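Local structure of homoserine O-acetyltransferase (Bacillus anthracis str. 'Ames Ancestor', 3I1I) at residues A53-G59 with G69-I75; A199-D203 with P216-L222. The protein probably catalyses transfer of an acetyl group from acetyl-CoA to the hydroxyl of homoserine, a step towards methionine, using an alpha/beta hydrolase fold. All coordinates share one frame; numbering follows the deposited sequence.

How the interactions relate
Both contacts close short loops of one alpha/beta hydrolase chain, and they follow each other in series, neither nested nor crossed. Interaction 1 comes first: after strand 44-48 the chain runs through 53-59, makes an excursion of nine residues without helix or strand, and returns at 69-75 to the start of the short strand 75-76. It thereby fastens a loop beside the central sheet. Interaction 2 follows beyond strand 174-178, where the end of helix 186-202 meets the beginning of helix 217-228 across a twelve-residue connection. The centres lie 29 Å apart and the nearest atoms about 13 Å, so the two contacts do not touch.

Interaction 1. Residues A53-G59 with G69-I75; sequences ATSHAAG and GWWDGLI
The long loop that follows strand 44-48 of the alpha/beta hydrolase fold doubles back on itself here, and the indole of W70 is clasped by 53-59. Its NE1 gives a hydrogen bond to T54 O (2.9 Å), which lies at the ring edge, 14° out of the indole plane. A57 CA sits over one face, 3.7 Å from the centroid of the five-membered ring of W70, and A53 CB covers the opposite face, both as CH-pi contacts. W70 CG stands between its own backbone N and carbonyl carbon (chi1 55°), a folded-back torsion that lays the ring across the A57 backbone.

Backbone bonds continue the seam. W70 N donates to H56 O, and W71 N to A57 O (2.9 Å). G69 CA lies over a face of the H56 ring, 4.0 Å from its centroid, while H56 ND1 is held by E32. At the far end, D72 OD1 accepts from G59 N (2.8 Å) on its anti side, and G69 N donates to G59 O. Beside these polar links A58 CB rests on I75 CB at 3.7 Å, and A57 CB meets I75 CD1.

W71 turns its indole away toward strand 150-154 and donates to G354 O; its side chain touches the probable nucleophile elbow. Of the five bonds across this largely buried contact, three are backbone to backbone, and one each uses the side chain of W70 and of D72. Hydrogen bonding at its edge, with carbon over both faces, would fix the W70 indole against tilting.

Interaction 2. Residues A199-D203 with P216-L222; sequences AIRLD and PMKGLQL
I200 and G219 bring the two backbones within 4.1 Å, CA to CA, where the last turn of helix 186-202 meets the first turn of helix 217-228. G219 has no side chain, and its CA lies 3.6 Å from A199 O, so the helices come together backbone to backbone.

D203, the first residue beyond its helix, supplies the polar link. With CG anti to the backbone N (chi1 -164°), its carboxylate reaches over the start of the other helix, and OD2 accepts from G219 N at 2.8 Å in a nearly straight bond (166°). The amide meets OD2 on the anti side, 28° out of the carboxylate plane. A water donates to D203 OD2 and accepts from K218 N (3.1 Å), bridging the carboxylate to a second amide of that opening turn. The partial positive charge expected at a helix start would probably stabilise the carboxylate. D203 OD1 turns to S205 N, so both oxygens are held. P216 CB lies 3.5 Å from D203 OD2.

The remaining contacts are apolar. I200 divides its branches: CG2 meets P216 CG, whereas CD1 reaches L220 CD1 at 4.1 Å, the side chains crossing obliquely in both cases. From the preceding residue, A199 CB packs on L222 CG (4.0 Å).

Around the pair, helix 277-289 receives I200 through W280 and M281, and P216 through A277. M217 and Q221 touch helix 259-270. Further along helix 217-228, A223 meets I200 and M226 meets A199, while L202 of a second subunit packs on K218, and N195 of that subunit on L222.

Interaction 1. Residues A53-G59 with G69-I75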
ATOM      1  N   ALA A  53      -4.795   9.337 -17.536  1.00 22.48           N
ATOM      2  CA  ALA A  53      -5.481  10.168 -18.558  1.00 21.68           C
ATOM      3  C   ALA A  53      -5.537   9.502 -19.947  1.00 21.54           C
ATOM      4  O   ALA A  53      -5.425   8.285 -20.064  1.00 21.71           O
ATOM      5  CB  ALA A  53      -4.834  11.558 -18.643  1.00 20.33           C
ATOM      6  N   THR A  54      -5.724  10.319 -20.983  1.00 21.85           N
ATOM      7  CA  THR A  54      -5.974   9.895 -22.354  1.00 21.67           C
ATOM      8  C   THR A  54      -5.461  10.982 -23.312  1.00 22.01           C
ATOM      9  O   THR A  54      -4.956  12.010 -22.875  1.00 21.46           O
ATOM     10  CB  THR A  54      -7.512   9.673 -22.633  1.00 21.93           C
ATOM     11  OG1 THR A  54      -8.217  10.936 -22.736  1.00 23.67           O
ATOM     12  CG2 THR A  54      -8.157   8.829 -21.561  1.00 21.29           C
ATOM     13  N   SER A  55      -5.660  10.772 -24.615  1.00 22.41           N
ATOM     14  CA  SER A  55      -5.291  11.748 -25.640  1.00 23.29           C
ATOM     15  C   SER A  55      -6.014  13.116 -25.505  1.00 23.04           C
ATOM     16  O   SER A  55      -5.604  14.102 -26.116  1.00 22.55           O
ATOM     17  CB  SER A  55      -5.578  11.163 -27.035  1.00 23.33           C
ATOM     18  OG  SER A  55      -6.991  11.092 -27.254  1.00 25.45           O
ATOM     19  N   HIS A  56      -7.075  13.157 -24.706  1.00 23.15           N
ATOM     20  CA  HIS A  56      -7.927  14.341 -24.590  1.00 23.75           C
ATOM     21  C   HIS A  56      -7.310  15.439 -23.752  1.00 23.40           C
ATOM     22  O   HIS A  56      -7.739  15.724 -22.645  1.00 23.18           O
ATOM     23  CB  HIS A  56      -9.297  13.951 -24.013  1.00 24.20           C
ATOM     24  CG  HIS A  56     -10.368  14.945 -24.312  1.00 25.73           C
ATOM     25  ND1 HIS A  56     -10.463  15.586 -25.534  1.00 27.13           N
ATOM     26  CD2 HIS A  56     -11.410  15.387 -23.565  1.00 24.92           C
ATOM     27  CE1 HIS A  56     -11.502  16.405 -25.507  1.00 28.23           C
ATOM     28  NE2 HIS A  56     -12.095  16.298 -24.325  1.00 27.04           N
ATOM     29  N   ALA A  57      -6.274  16.046 -24.302  1.00 23.56           N
ATOM     30  CA  ALA A  57      -5.552  17.107 -23.628  1.00 23.35           C
ATOM     31  C   ALA A  57      -6.332  18.426 -23.611  1.00 23.40           C
ATOM     32  O   ALA A  57      -6.069  19.275 -22.779  1.00 23.14           O
ATOM     33  CB  ALA A  57      -4.185  17.330 -24.305  1.00 21.66           C
ATOM     34  N   ALA A  58      -7.232  18.624 -24.569  1.00 24.17           N
ATOM     35  CA  ALA A  58      -7.971  19.904 -24.662  1.00 24.86           C
ATOM     36  C   ALA A  58      -9.302  19.769 -25.388  1.00 25.27           C
ATOM     37  O   ALA A  58      -9.591  18.776 -26.082  1.00 24.44           O
ATOM     38  CB  ALA A  58      -7.106  20.994 -25.327  1.00 24.04           C
ATOM     39  N   GLY A  59     -10.145  20.770 -25.165  1.00 26.87           N
ATOM     40  CA  GLY A  59     -11.399  20.889 -25.885  1.00 26.80           C
ATOM     41  C   GLY A  59     -12.392  19.839 -25.459  1.00 27.30           C
ATOM     42  O   GLY A  59     -12.303  19.300 -24.345  1.00 25.67           O
ATOM     43  N   GLY A  69     -10.757  18.747 -21.822  1.00 30.56           N
ATOM     44  CA  GLY A  69      -9.575  17.924 -21.687  1.00 29.27           C
ATOM     45  C   GLY A  69      -8.635  18.392 -20.605  1.00 27.56           C
ATOM     46  O   GLY A  69      -8.681  19.522 -20.164  1.00 27.19           O
ATOM     47  N   TRP A  70      -7.743  17.508 -20.222  1.00 26.07           N
ATOM     48  CA  TRP A  70      -7.030  17.640 -18.948  1.00 24.40           C
ATOM     49  C   TRP A  70      -6.013  18.810 -18.839  1.00 24.90           C
ATOM     50  O   TRP A  70      -5.594  19.171 -17.735  1.00 26.03           O
ATOM     51  CB  TRP A  70      -6.425  16.295 -18.581  1.00 22.79           C
ATOM     52  CG  TRP A  70      -5.567  15.712 -19.610  1.00 21.09           C
ATOM     53  CD1 TRP A  70      -5.910  14.758 -20.505  1.00 18.76           C
ATOM     54  CD2 TRP A  70      -4.202  16.057 -19.880  1.00 18.08           C
ATOM     55  NE1 TRP A  70      -4.844  14.473 -21.320  1.00 20.25           N
ATOM     56  CE2 TRP A  70      -3.775  15.254 -20.953  1.00 19.55           C
ATOM     57  CE3 TRP A  70      -3.295  16.945 -19.298  1.00 19.04           C
ATOM     58  CZ2 TRP A  70      -2.460  15.309 -21.483  1.00 18.91           C
ATOM     59  CZ3 TRP A  70      -1.963  17.000 -19.816  1.00 20.86           C
ATOM     60  CH2 TRP A  70      -1.578  16.192 -20.910  1.00 19.40           C
ATOM     61  N   TRP A  71      -5.618  19.398 -19.961  1.00 25.21           N
ATOM     62  CA  TRP A  71      -4.740  20.582 -19.974  1.00 25.04           C
ATOM     63  C   TRP A  71      -5.389  21.723 -20.755  1.00 25.27           C
ATOM     64  O   TRP A  71      -4.693  22.570 -21.357  1.00 26.27           O
ATOM     65  CB  TRP A  71      -3.347  20.238 -20.544  1.00 25.01           C
ATOM     66  CG  TRP A  71      -2.191  20.305 -19.576  1.00 24.66           C
ATOM     67  CD1 TRP A  71      -2.257  20.463 -18.226  1.00 26.82           C
ATOM     68  CD2 TRP A  71      -0.793  20.168 -19.886  1.00 24.80           C
ATOM     69  NE1 TRP A  71      -0.992  20.461 -17.673  1.00 25.90           N
ATOM     70  CE2 TRP A  71      -0.079  20.267 -18.668  1.00 24.75           C
ATOM     71  CE3 TRP A  71      -0.077  19.957 -21.073  1.00 25.59           C
ATOM     72  CZ2 TRP A  71       1.308  20.196 -18.601  1.00 25.88           C
ATOM     73  CZ3 TRP A  71       1.314  19.884 -21.015  1.00 27.15           C
ATOM     74  CH2 TRP A  71       1.994  20.005 -19.782  1.00 27.91           C
ATOM     75  N   ASP A  72      -6.719  21.780 -20.700  1.00 25.16           N
ATOM     76  CA  ASP A  72      -7.481  22.736 -21.507  1.00 25.23           C
ATOM     77  C   ASP A  72      -7.080  24.168 -21.234  1.00 25.21           C
ATOM     78  O   ASP A  72      -7.026  24.988 -22.154  1.00 25.58           O
ATOM     79  CB  ASP A  72      -8.985  22.589 -21.309  1.00 25.43           C
ATOM     80  CG  ASP A  72      -9.779  23.411 -22.312  1.00 27.35           C
ATOM     81  OD1 ASP A  72      -9.880  23.007 -23.513  1.00 26.98           O
ATOM     82  OD2 ASP A  72     -10.277  24.488 -21.911  1.00 30.64           O
ATOM     83  N   GLY A  73      -6.779  24.480 -19.978  1.00 25.27           N
ATOM     84  CA  GLY A  73      -6.359  25.818 -19.623  1.00 25.14           C
ATOM     85  C   GLY A  73      -5.085  26.306 -20.293  1.00 25.87           C
ATOM     86  O   GLY A  73      -4.872  27.509 -20.384  1.00 26.12           O
ATOM     87  N   LEU A  74      -4.208  25.382 -20.707  1.00 26.78           N
ATOM     88  CA  LEU A  74      -2.939  25.729 -21.387  1.00 26.80           C
ATOM     89  C   LEU A  74      -3.067  25.768 -22.894  1.00 26.39           C
ATOM     90  O   LEU A  74      -2.270  26.421 -23.558  1.00 26.79           O
ATOM     91  CB  LEU A  74      -1.843  24.697 -21.083  1.00 27.03           C
ATOM     92  CG  LEU A  74      -0.884  24.979 -19.934  1.00 28.49           C
ATOM     93  CD1 LEU A  74       0.031  23.762 -19.745  1.00 25.78           C
ATOM     94  CD2 LEU A  74      -0.105  26.320 -20.098  1.00 25.83           C
ATOM     95  N   ILE A  75      -3.996  24.978 -23.431  1.00 26.15           N
ATOM     96  CA  ILE A  75      -4.063  24.749 -24.856  1.00 25.98           C
ATOM     97  C   ILE A  75      -5.325  25.350 -25.426  1.00 26.70           C
ATOM     98  O   ILE A  75      -6.422  24.943 -25.034  1.00 27.22           O
ATOM     99  CB  ILE A  75      -4.119  23.253 -25.192  1.00 25.88           C
ATOM    100  CG1 ILE A  75      -2.927  22.508 -24.566  1.00 26.01           C
ATOM    101  CG2 ILE A  75      -4.165  23.057 -26.706  1.00 22.82           C
ATOM    102  CD1 ILE A  75      -3.105  20.970 -24.492  1.00 22.85           C
TER

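Interaction 2. Residues A199-D203 with P216-L222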
ATOM      1  N   ALA A 199      -0.650  -5.041  -4.537  1.00 24.46           N
ATOM      2  CA  ALA A 199      -2.002  -4.951  -3.977  1.00 24.48           C
ATOM      3  C   ALA A 199      -3.050  -5.593  -4.936  1.00 24.28           C
ATOM      4  O   ALA A 199      -3.905  -6.368  -4.512  1.00 23.81           O
ATOM      5  CB  ALA A 199      -2.360  -3.486  -3.642  1.00 22.80           C
ATOM      6  N   ILE A 200      -2.943  -5.323  -6.225  1.00 24.67           N
ATOM      7  CA  ILE A 200      -3.838  -5.959  -7.196  1.00 25.45           C
ATOM      8  C   ILE A 200      -3.649  -7.522  -7.244  1.00 26.10           C
ATOM      9  O   ILE A 200      -4.632  -8.285  -7.235  1.00 25.64           O
ATOM     10  CB  ILE A 200      -3.674  -5.333  -8.601  1.00 24.70           C
ATOM     11  CG1 ILE A 200      -3.896  -3.810  -8.547  1.00 25.61           C
ATOM     12  CG2 ILE A 200      -4.645  -5.976  -9.566  1.00 24.50           C
ATOM     13  CD1 ILE A 200      -3.375  -3.009  -9.769  1.00 22.76           C
ATOM     14  N   ARG A 201      -2.406  -7.987  -7.272  1.00 26.98           N
ATOM     15  CA  ARG A 201      -2.129  -9.443  -7.298  1.00 28.53           C
ATOM     16  C   ARG A 201      -2.640 -10.148  -6.040  1.00 28.03           C
ATOM     17  O   ARG A 201      -2.999 -11.341  -6.084  1.00 27.65           O
ATOM     18  CB  ARG A 201      -0.636  -9.755  -7.418  1.00 28.91           C
ATOM     19  CG  ARG A 201       0.006  -9.350  -8.767  1.00 34.10           C
ATOM     20  CD  ARG A 201       1.440  -9.982  -8.983  1.00 38.31           C
ATOM     21  NE  ARG A 201       1.776  -9.796 -10.386  1.00 43.93           N
ATOM     22  CZ  ARG A 201       1.991 -10.762 -11.291  1.00 48.27           C
ATOM     23  NH1 ARG A 201       2.220 -10.421 -12.575  1.00 47.43           N
ATOM     24  NH2 ARG A 201       2.027 -12.054 -10.936  1.00 49.28           N
ATOM     25  N   LEU A 202      -2.655  -9.424  -4.925  1.00 26.94           N
ATOM     26  CA  LEU A 202      -3.005 -10.035  -3.659  1.00 26.54           C
ATOM     27  C   LEU A 202      -4.511 -10.320  -3.586  1.00 26.48           C
ATOM     28  O   LEU A 202      -4.945 -11.305  -2.967  1.00 26.12           O
ATOM     29  CB  LEU A 202      -2.541  -9.148  -2.498  1.00 26.01           C
ATOM     30  CG  LEU A 202      -2.668  -9.770  -1.102  1.00 25.76           C
ATOM     31  CD1 LEU A 202      -1.893 -11.128  -0.997  1.00 21.70           C
ATOM     32  CD2 LEU A 202      -2.221  -8.753  -0.031  1.00 24.32           C
ATOM     33  N   ASP A 203      -5.298  -9.448  -4.210  1.00 26.38           N
ATOM     34  CA  ASP A 203      -6.716  -9.646  -4.306  1.00 26.96           C
ATOM     35  C   ASP A 203      -7.024 -10.966  -5.031  1.00 27.22           C
ATOM     36  O   ASP A 203      -6.660 -11.136  -6.180  1.00 27.56           O
ATOM     37  CB  ASP A 203      -7.332  -8.474  -5.055  1.00 27.53           C
ATOM     38  CG  ASP A 203      -8.826  -8.380  -4.885  1.00 27.81           C
ATOM     39  OD1 ASP A 203      -9.482  -9.402  -4.552  1.00 26.49           O
ATOM     40  OD2 ASP A 203      -9.322  -7.246  -5.103  1.00 28.25           O
ATOM     41  N   PRO A 216     -10.923  -6.708  -9.988  1.00 29.89           N
ATOM     42  CA  PRO A 216     -10.583  -6.844  -8.565  1.00 29.32           C
ATOM     43  C   PRO A 216     -10.584  -5.494  -7.859  1.00 28.84           C
ATOM     44  O   PRO A 216      -9.542  -4.885  -7.666  1.00 29.20           O
ATOM     45  CB  PRO A 216      -9.189  -7.460  -8.601  1.00 29.37           C
ATOM     46  CG  PRO A 216      -8.599  -6.963  -9.850  1.00 29.39           C
ATOM     47  CD  PRO A 216      -9.733  -6.830 -10.842  1.00 29.65           C
HETATM   48  N   MSE A 217     -11.763  -5.042  -7.475  1.00 28.61           N
HETATM   49  CA  MSE A 217     -11.959  -3.693  -6.942  1.00 28.82           C
HETATM   50  C   MSE A 217     -11.222  -3.398  -5.624  1.00 28.12           C
HETATM   51  O   MSE A 217     -10.752  -2.278  -5.415  1.00 28.12           O
HETATM   52  CB  MSE A 217     -13.463  -3.409  -6.770  1.00 29.16           C
HETATM   53  CG  MSE A 217     -14.261  -3.491  -8.079  1.00 30.83           C
HETATM   54 SE   MSE A 217     -13.651  -2.181  -9.411  0.65 36.85          SE
HETATM   55  CE  MSE A 217     -14.392  -0.539  -8.591  1.00 35.65           C
ATOM     56  N   LYS A 218     -11.107  -4.369  -4.729  1.00 27.66           N
ATOM     57  CA  LYS A 218     -10.380  -4.104  -3.475  1.00 27.61           C
ATOM     58  C   LYS A 218      -8.919  -3.819  -3.750  1.00 26.59           C
ATOM     59  O   LYS A 218      -8.381  -2.802  -3.327  1.00 26.03           O
ATOM     60  CB  LYS A 218     -10.490  -5.247  -2.484  1.00 27.78           C
ATOM     61  CG  LYS A 218     -11.882  -5.455  -1.979  1.00 31.27           C
ATOM     62  CD  LYS A 218     -11.962  -6.661  -1.015  1.00 35.71           C
ATOM     63  CE  LYS A 218     -13.394  -7.004  -0.627  1.00 37.83           C
ATOM     64  NZ  LYS A 218     -13.404  -8.094   0.423  1.00 43.04           N
ATOM     65  N   GLY A 219      -8.277  -4.696  -4.498  1.00 26.41           N
ATOM     66  CA  GLY A 219      -6.894  -4.462  -4.877  1.00 26.36           C
ATOM     67  C   GLY A 219      -6.709  -3.163  -5.648  1.00 26.14           C
ATOM     68  O   GLY A 219      -5.758  -2.420  -5.402  1.00 26.20           O
ATOM     69  N   LEU A 220      -7.633  -2.868  -6.557  1.00 25.28           N
ATOM     70  CA  LEU A 220      -7.477  -1.702  -7.417  1.00 25.12           C
ATOM     71  C   LEU A 220      -7.672  -0.417  -6.628  1.00 24.86           C
ATOM     72  O   LEU A 220      -6.917   0.547  -6.809  1.00 23.89           O
ATOM     73  CB  LEU A 220      -8.463  -1.798  -8.570  1.00 25.30           C
ATOM     74  CG  LEU A 220      -8.325  -0.979  -9.834  1.00 27.59           C
ATOM     75  CD1 LEU A 220      -6.875  -0.986 -10.427  1.00 26.97           C
ATOM     76  CD2 LEU A 220      -9.382  -1.508 -10.849  1.00 28.24           C
ATOM     77  N   GLN A 221      -8.663  -0.401  -5.738  1.00 24.88           N
ATOM     78  CA  GLN A 221      -8.884   0.764  -4.912  1.00 25.62           C
ATOM     79  C   GLN A 221      -7.671   1.057  -4.026  1.00 24.95           C
ATOM     80  O   GLN A 221      -7.301   2.197  -3.813  1.00 24.48           O
ATOM     81  CB  GLN A 221     -10.140   0.625  -4.029  1.00 26.28           C
ATOM     82  CG  GLN A 221     -10.276   1.793  -2.986  1.00 28.52           C
ATOM     83  CD  GLN A 221     -11.673   1.965  -2.431  1.00 32.95           C
ATOM     84  OE1 GLN A 221     -12.430   1.001  -2.319  1.00 35.29           O
ATOM     85  NE2 GLN A 221     -12.024   3.207  -2.057  1.00 33.61           N
ATOM     86  N   LEU A 222      -7.077   0.014  -3.491  1.00 25.12           N
ATOM     87  CA  LEU A 222      -5.866   0.156  -2.683  1.00 25.71           C
ATOM     88  C   LEU A 222      -4.722   0.733  -3.533  1.00 25.03           C
ATOM     89  O   LEU A 222      -4.063   1.695  -3.140  1.00 25.11           O
ATOM     90  CB  LEU A 222      -5.529  -1.208  -2.072  1.00 25.92           C
ATOM     91  CG  LEU A 222      -4.472  -1.321  -0.997  1.00 29.13           C
ATOM     92  CD1 LEU A 222      -4.523  -0.169   0.017  1.00 31.36           C
ATOM     93  CD2 LEU A 222      -4.671  -2.695  -0.314  1.00 31.32           C
TER
HETATM   94  O   HOH W   1     -12.190  -7.291  -5.006  1.00 35.29           O